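PDB 6RJ1: Mgp-operon protein 3 from Mycoplasma pneumoniae, which acts as an extracellular adhesin (P40/P90) that probably helps the bacterium attach to host cells, likely through recognition of sugars. Local coordinates for residues A[259-262]-A[263-267]; A[771-774]-A[775-778]; A[874-877]-A[878-882]. All coordinates share one frame; numbering follows the deposited sequence.

How the contacts relate
The three contacts are local and follow one another along the chain: a helix end (contact 1), a loop held by an asparagine side chain (contact 2) and a tight hairpin turn (contact 3). Contacts 1 and 3 lie about 19 Å apart between centres and about 7 Å between nearest atoms; the chain around Phe353 serves both, pairing with Asp267 through its backbone and receiving a weak bond from Lys878. Contacts 2 and 3 are about 18 Å apart between centres, and Pro172 and Tyr173 meet Ala772 and Val882 respectively. Contact 2 is buried, its centre about 13 Å from that of the chain, whereas contact 1, at about 30 Å, sits at the surface.

Contact 1 of 3, residues A[259-262]-A[263-267]; sequences SEKT and TAEND
Thr263 meets Glu260, one turn back, through its methyl group: CG2 of Thr263 lies 3.5 Å from OE2 of Glu260. The torsion of Thr263 (chi1 -61°) sets CG2 anti to the backbone N and lays it against the carboxylate of Glu260, which lies forward along the helix beside Thr263. This is a van der Waals approach, for the polar partner of Glu260 OE2 is the hydroxyl of Tyr356. At Ala264 the helical bond is nearly straight, with N 3.1 Å from O of Glu260 and an N-H...O angle of 165°; its buried methyl packs toward Tyr239 and Trp256. Glu265 repeats the backbone pattern, its N donating to O of Lys261, and adds the ionic pair. NZ of Lys261 is 2.8 Å from OE1 of Glu265, reaching it on the syn side and 24° out of the carboxylate plane; a weak bond joins the same NZ to OE2 of Glu265 at 3.1 Å. Lys261 curls at both chi3 and chi4 to bring its ammonium round. OE2 of Glu265 also lies 3.4 Å from CA of Thr262. Asn266 N closes the next bond onto O of Thr262 at 3.1 Å, and OG1 of Thr262 gives its hydrogen to O of Ser259 at 2.7 Å, within the carbonyl plane. N of Asp267 donates to O of Thr263, and its carboxylate accepts from OG of Ser354 and from the backbone N atoms of Lys355 and Tyr356. An i to i+4 salt bridge laid over regular helical bonds thus ties together the last turns of helix 253-267, and the opposite charges of Lys261 and Glu265 probably favour each other's ionised forms.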
loop_
_atom_site.group_PDB
_atom_site.type_symbol
_atom_site.label_atom_id
_atom_site.label_comp_id
_atom_site.label_asym_id
_atom_site.label_seq_id
_atom_site.Cartn_x
_atom_site.Cartn_y
_atom_site.Cartn_z
ATOM N N SER A 259 16.643 -1.872 -27.331
ATOM C CA SER A 259 17.964 -2.409 -26.989
ATOM C C SER A 259 18.089 -3.048 -25.603
ATOM O O SER A 259 18.414 -4.235 -25.514
ATOM C CB SER A 259 19.038 -1.336 -27.163
ATOM O OG SER A 259 18.808 -0.208 -26.333
ATOM N N GLU A 260 17.844 -2.263 -24.531
ATOM C CA GLU A 260 18.020 -2.655 -23.131
ATOM C C GLU A 260 17.271 -3.933 -22.690
ATOM O O GLU A 260 17.675 -4.547 -21.700
ATOM C CB GLU A 260 17.691 -1.484 -22.207
ATOM C CG GLU A 260 18.580 -1.403 -20.975
ATOM C CD GLU A 260 20.088 -1.342 -21.154
ATOM O OE1 GLU A 260 20.562 -0.792 -22.176
ATOM O OE2 GLU A 260 20.800 -1.838 -20.250
ATOM N N LYS A 261 16.231 -4.353 -23.432
ATOM C CA LYS A 261 15.494 -5.586 -23.148
ATOM C C LYS A 261 16.458 -6.772 -23.330
ATOM O O LYS A 261 16.649 -7.535 -22.387
ATOM C CB LYS A 261 14.268 -5.710 -24.074
ATOM C CG LYS A 261 13.456 -6.997 -23.925
ATOM C CD LYS A 261 12.416 -7.173 -25.046
ATOM C CE LYS A 261 12.988 -7.592 -26.386
ATOM N NZ LYS A 261 13.449 -9.006 -26.386
ATOM N N THR A 262 17.119 -6.869 -24.513
ATOM C CA THR A 262 18.079 -7.932 -24.845
ATOM C C THR A 262 19.276 -7.943 -23.894
ATOM O O THR A 262 19.788 -9.018 -23.580
ATOM C CB THR A 262 18.506 -7.889 -26.328
ATOM O OG1 THR A 262 19.104 -6.628 -26.624
ATOM C CG2 THR A 262 17.351 -8.169 -27.287
ATOM N N THR A 263 19.698 -6.746 -23.418
ATOM C CA THR A 263 20.798 -6.574 -22.464
ATOM C C THR A 263 20.436 -7.270 -21.148
ATOM O O THR A 263 21.213 -8.094 -20.664
ATOM C CB THR A 263 21.130 -5.079 -22.289
ATOM O OG1 THR A 263 21.536 -4.543 -23.549
ATOM C CG2 THR A 263 22.222 -4.833 -21.253
ATOM N N ALA A 264 19.236 -6.963 -20.608
ATOM C CA ALA A 264 18.702 -7.539 -19.374
ATOM C C ALA A 264 18.444 -9.041 -19.515
ATOM O O ALA A 264 18.708 -9.786 -18.575
ATOM C CB ALA A 264 17.425 -6.824 -18.976
ATOM N N GLU A 265 17.948 -9.483 -20.690
ATOM C CA GLU A 265 17.658 -10.889 -20.999
ATOM C C GLU A 265 18.913 -11.759 -20.890
ATOM O O GLU A 265 18.851 -12.859 -20.334
ATOM C CB GLU A 265 17.040 -11.025 -22.405
ATOM C CG GLU A 265 15.570 -10.645 -22.478
ATOM C CD GLU A 265 14.961 -10.483 -23.860
ATOM O OE1 GLU A 265 13.715 -10.396 -23.941
ATOM O OE2 GLU A 265 15.717 -10.436 -24.860
ATOM N N ASN A 266 20.050 -11.253 -21.404
ATOM C CA ASN A 266 21.336 -11.948 -21.385
ATOM C C ASN A 266 21.975 -11.940 -19.995
ATOM O O ASN A 266 22.538 -12.961 -19.580
ATOM C CB ASN A 266 22.297 -11.351 -22.425
ATOM C CG ASN A 266 21.824 -11.433 -23.862
ATOM O OD1 ASN A 266 21.179 -12.401 -24.295
ATOM N ND2 ASN A 266 22.149 -10.406 -24.639
ATOM N N ASP A 267 21.886 -10.790 -19.284
ATOM C CA ASP A 267 22.449 -10.604 -17.943
ATOM C C ASP A 267 21.683 -11.360 -16.858
ATOM O O ASP A 267 22.303 -11.900 -15.938
ATOM C CB ASP A 267 22.541 -9.110 -17.588
ATOM C CG ASP A 267 23.274 -8.819 -16.290
ATOM O OD1 ASP A 267 24.492 -9.121 -16.211
ATOM O OD2 ASP A 267 22.639 -8.279 -15.358
#

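Contact 2 of 3, residues A[771-774]-A[775-778]; sequences FANS and LLNF
Asn773 turns its amide oxygen onto two consecutive backbone N-H groups, those of Leu775 and Leu776. The bond from N of Leu776 to OD1 of Asn773 is the shorter and straighter, 2.8 Å with an N-H...O angle of 171°, and arrives nearly along the amide C=O. N of Leu775 donates to the same OD1 at 3.0 Å, tilted 19° from the amide plane. CG of Asn773 sits between its backbone N and carbonyl carbon, which swings OD1 over the following residues. The first bond spans i to i+3 and the second, an Asx turn, i to i+2, in the irregular chain leading into strand 779-786. Arg806 answers the backbone carbonyls, its NH2 donating to O of Asn773 and its NH1 to O of Leu776, while OG of Ser774 pairs with OG of Ser740 and N of Ser774 is bonded to OD1 of Asn176. OD1 of Asn777 accepts from N of Phe778 at 2.9 Å and from N of Arg806, while its ND2 donates to O of Leu733. The loop also closes through a T-shaped pair: CZ of Phe771 lies 3.5 Å from CG of Phe778, over one face of that ring, planes at 63°.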
loop_
_atom_site.group_PDB
_atom_site.type_symbol
_atom_site.label_atom_id
_atom_site.label_comp_id
_atom_site.label_asym_id
_atom_site.label_seq_id
_atom_site.Cartn_x
_atom_site.Cartn_y
_atom_site.Cartn_z
ATOM N N PHE A 771 12.446 -8.648 3.136
ATOM C CA PHE A 771 12.727 -7.626 2.129
ATOM C C PHE A 771 14.211 -7.339 2.023
ATOM O O PHE A 771 14.858 -7.127 3.046
ATOM C CB PHE A 771 11.984 -6.326 2.452
ATOM C CG PHE A 771 10.478 -6.424 2.506
ATOM C CD1 PHE A 771 9.720 -6.401 1.340
ATOM C CD2 PHE A 771 9.813 -6.454 3.725
ATOM C CE1 PHE A 771 8.323 -6.437 1.393
ATOM C CE2 PHE A 771 8.416 -6.499 3.779
ATOM C CZ PHE A 771 7.680 -6.477 2.613
ATOM N N ALA A 772 14.747 -7.291 0.783
ATOM C CA ALA A 772 16.154 -6.975 0.515
ATOM C C ALA A 772 16.434 -5.490 0.775
ATOM O O ALA A 772 17.593 -5.116 0.967
ATOM C CB ALA A 772 16.516 -7.336 -0.914
ATOM N N ASN A 773 15.378 -4.648 0.775
ATOM C CA ASN A 773 15.470 -3.215 1.047
ATOM C C ASN A 773 15.152 -2.924 2.521
ATOM O O ASN A 773 14.435 -3.697 3.159
ATOM C CB ASN A 773 14.537 -2.421 0.115
ATOM C CG ASN A 773 13.128 -2.264 0.632
ATOM O OD1 ASN A 773 12.808 -1.306 1.341
ATOM N ND2 ASN A 773 12.257 -3.204 0.304
ATOM N N SER A 774 15.657 -1.788 3.037
ATOM C CA SER A 774 15.427 -1.300 4.406
ATOM C C SER A 774 14.944 0.150 4.324
ATOM O O SER A 774 15.194 0.950 5.230
ATOM C CB SER A 774 16.722 -1.379 5.217
ATOM O OG SER A 774 17.721 -0.569 4.621
ATOM N N LEU A 775 14.250 0.470 3.219
ATOM C CA LEU A 775 13.811 1.804 2.855
ATOM C C LEU A 775 12.301 1.973 2.846
ATOM O O LEU A 775 11.806 3.033 3.244
ATOM C CB LEU A 775 14.357 2.079 1.435
ATOM C CG LEU A 775 14.899 3.460 1.009
ATOM C CD1 LEU A 775 14.193 3.951 -0.225
ATOM C CD2 LEU A 775 14.886 4.491 2.111
ATOM N N LEU A 776 11.574 0.967 2.336
ATOM C CA LEU A 776 10.130 1.045 2.152
ATOM C C LEU A 776 9.348 0.326 3.210
ATOM O O LEU A 776 9.654 -0.825 3.534
ATOM C CB LEU A 776 9.724 0.537 0.752
ATOM C CG LEU A 776 10.590 0.982 -0.423
ATOM C CD1 LEU A 776 10.312 0.157 -1.640
ATOM C CD2 LEU A 776 10.435 2.469 -0.713
ATOM N N ASN A 777 8.324 1.000 3.746
ATOM C CA ASN A 777 7.456 0.396 4.741
ATOM C C ASN A 777 6.366 -0.436 4.072
ATOM O O ASN A 777 6.033 -0.217 2.910
ATOM C CB ASN A 777 6.894 1.420 5.724
ATOM C CG ASN A 777 6.639 0.838 7.096
ATOM O OD1 ASN A 777 6.688 -0.372 7.321
ATOM N ND2 ASN A 777 6.354 1.686 8.053
ATOM N N PHE A 778 5.857 -1.426 4.794
ATOM C CA PHE A 778 4.842 -2.346 4.302
ATOM C C PHE A 778 3.873 -2.651 5.439
ATOM O O PHE A 778 4.290 -2.765 6.581
ATOM C CB PHE A 778 5.547 -3.609 3.771
ATOM C CG PHE A 778 4.713 -4.852 3.595
ATOM C CD1 PHE A 778 3.990 -5.063 2.431
ATOM C CD2 PHE A 778 4.710 -5.845 4.561
ATOM C CE1 PHE A 778 3.249 -6.230 2.252
ATOM C CE2 PHE A 778 3.965 -7.010 4.379
ATOM C CZ PHE A 778 3.240 -7.193 3.225
#

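Contact 3 of 3, residues A[874-877]-A[878-882]; sequences TYDG and KQQQV
N of Gln880 donates to OD1 of Asp876 at 2.8 Å, coming from above the carboxylate plane, 48° out of it; N of Lys878 adds a weak bond to the same oxygen. A first torsion near +60° tucks the carboxylate of Asp876 in over the returning chain. The main chain closes the rest: N of Asp876 reaches O of Gln880 at 2.9 Å, N of Gln879 reaches O of Asp876 at 3.0 Å, and one step outward N of Val882 reaches O of Thr874 at 3.1 Å. Within 878-882, NE2 of Gln880 folds back to donate to O of Lys878 at 2.8 Å. Gln879 instead sends its amide outward, NE2 to O of Asn358 and OE1 to N of Val271, so it links the turn to the surrounding loops. The ring of Tyr875 and the side chain of Gln881 run side by side in the same direction, ring and amide planes 18° apart, with CE2 of Tyr875 3.7 Å from CG of Gln881. Diagonally across the hairpin, CG2 of Val882 rests 3.6 Å from N of Asp876, and the Val882 side chain also touches Tyr173. Tyr875 and Gln881 form a non-hydrogen-bonded antiparallel pair, flanked by the bonds at Val882 and Asp876. With a type I turn from Asp876 to Gln879 and Gln879 in the left-handed helical region (phi 52°), this is the 3:5 hairpin, a type I turn followed by a G1 beta bulge, at the tip of the excursion between antiparallel strands 862-868 and 888-896.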
loop_
_atom_site.group_PDB
_atom_site.type_symbol
_atom_site.label_atom_id
_atom_site.label_comp_id
_atom_site.label_asym_id
_atom_site.label_seq_id
_atom_site.Cartn_x
_atom_site.Cartn_y
_atom_site.Cartn_z
ATOM N N THR A 874 9.606 -19.097 -5.420
ATOM C CA THR A 874 10.417 -20.312 -5.641
ATOM C C THR A 874 11.898 -20.007 -5.893
ATOM O O THR A 874 12.758 -20.769 -5.451
ATOM C CB THR A 874 9.824 -21.206 -6.739
ATOM O OG1 THR A 874 9.732 -20.476 -7.965
ATOM C CG2 THR A 874 8.472 -21.795 -6.352
ATOM N N TYR A 875 12.187 -18.897 -6.598
ATOM C CA TYR A 875 13.544 -18.456 -6.922
ATOM C C TYR A 875 13.733 -16.977 -6.613
ATOM O O TYR A 875 12.780 -16.197 -6.727
ATOM C CB TYR A 875 13.885 -18.750 -8.393
ATOM C CG TYR A 875 13.969 -20.224 -8.711
ATOM C CD1 TYR A 875 12.832 -20.951 -9.053
ATOM C CD2 TYR A 875 15.186 -20.894 -8.684
ATOM C CE1 TYR A 875 12.900 -22.318 -9.321
ATOM C CE2 TYR A 875 15.270 -22.258 -8.972
ATOM C CZ TYR A 875 14.124 -22.968 -9.288
ATOM O OH TYR A 875 14.201 -24.316 -9.565
ATOM N N ASP A 876 14.965 -16.592 -6.212
ATOM C CA ASP A 876 15.309 -15.201 -5.892
ATOM C C ASP A 876 15.619 -14.376 -7.167
ATOM O O ASP A 876 15.501 -14.899 -8.283
ATOM C CB ASP A 876 16.462 -15.147 -4.866
ATOM C CG ASP A 876 17.794 -15.751 -5.293
ATOM O OD1 ASP A 876 18.039 -15.858 -6.515
ATOM O OD2 ASP A 876 18.604 -16.089 -4.404
ATOM N N GLY A 877 16.037 -13.119 -6.979
ATOM C CA GLY A 877 16.401 -12.202 -8.057
ATOM C C GLY A 877 17.570 -12.684 -8.897
ATOM O O GLY A 877 17.646 -12.381 -10.093
ATOM N N LYS A 878 18.487 -13.449 -8.275
ATOM C CA LYS A 878 19.658 -14.022 -8.936
ATOM C C LYS A 878 19.385 -15.458 -9.440
ATOM O O LYS A 878 20.322 -16.209 -9.740
ATOM C CB LYS A 878 20.906 -13.914 -8.042
ATOM C CG LYS A 878 21.554 -12.533 -8.119
ATOM C CD LYS A 878 22.592 -12.303 -7.029
ATOM C CE LYS A 878 23.464 -11.099 -7.307
ATOM N NZ LYS A 878 24.607 -11.433 -8.200
ATOM N N GLN A 879 18.074 -15.800 -9.574
ATOM C CA GLN A 879 17.507 -17.066 -10.064
ATOM C C GLN A 879 18.063 -18.321 -9.349
ATOM O O GLN A 879 18.296 -19.359 -9.969
ATOM C CB GLN A 879 17.627 -17.177 -11.597
ATOM C CG GLN A 879 16.686 -16.244 -12.369
ATOM C CD GLN A 879 15.229 -16.507 -12.094
ATOM O OE1 GLN A 879 14.675 -17.543 -12.468
ATOM N NE2 GLN A 879 14.578 -15.567 -11.426
ATOM N N GLN A 880 18.238 -18.212 -8.027
ATOM C CA GLN A 880 18.713 -19.279 -7.149
ATOM C C GLN A 880 17.514 -19.736 -6.324
ATOM O O GLN A 880 16.676 -18.907 -5.964
ATOM C CB GLN A 880 19.817 -18.767 -6.195
ATOM C CG GLN A 880 20.971 -17.972 -6.838
ATOM C CD GLN A 880 21.842 -18.777 -7.773
ATOM O OE1 GLN A 880 22.213 -19.930 -7.500
ATOM N NE2 GLN A 880 22.200 -18.171 -8.898
ATOM N N GLN A 881 17.424 -21.048 -6.026
ATOM C CA GLN A 881 16.345 -21.632 -5.220
ATOM C C GLN A 881 16.267 -20.935 -3.861
ATOM O O GLN A 881 17.301 -20.667 -3.243
ATOM C CB GLN A 881 16.551 -23.144 -5.047
ATOM C CG GLN A 881 15.449 -23.980 -5.691
ATOM C CD GLN A 881 15.746 -25.464 -5.728
ATOM O OE1 GLN A 881 16.893 -25.902 -5.859
ATOM N NE2 GLN A 881 14.709 -26.281 -5.632
ATOM N N VAL A 882 15.056 -20.586 -3.429
ATOM C CA VAL A 882 14.867 -19.884 -2.162
ATOM C C VAL A 882 14.990 -20.845 -0.969
ATOM O O VAL A 882 14.371 -21.917 -0.946
ATOM C CB VAL A 882 13.567 -19.040 -2.159
ATOM C CG1 VAL A 882 13.207 -18.532 -0.764
ATOM C CG2 VAL A 882 13.702 -17.876 -3.122
#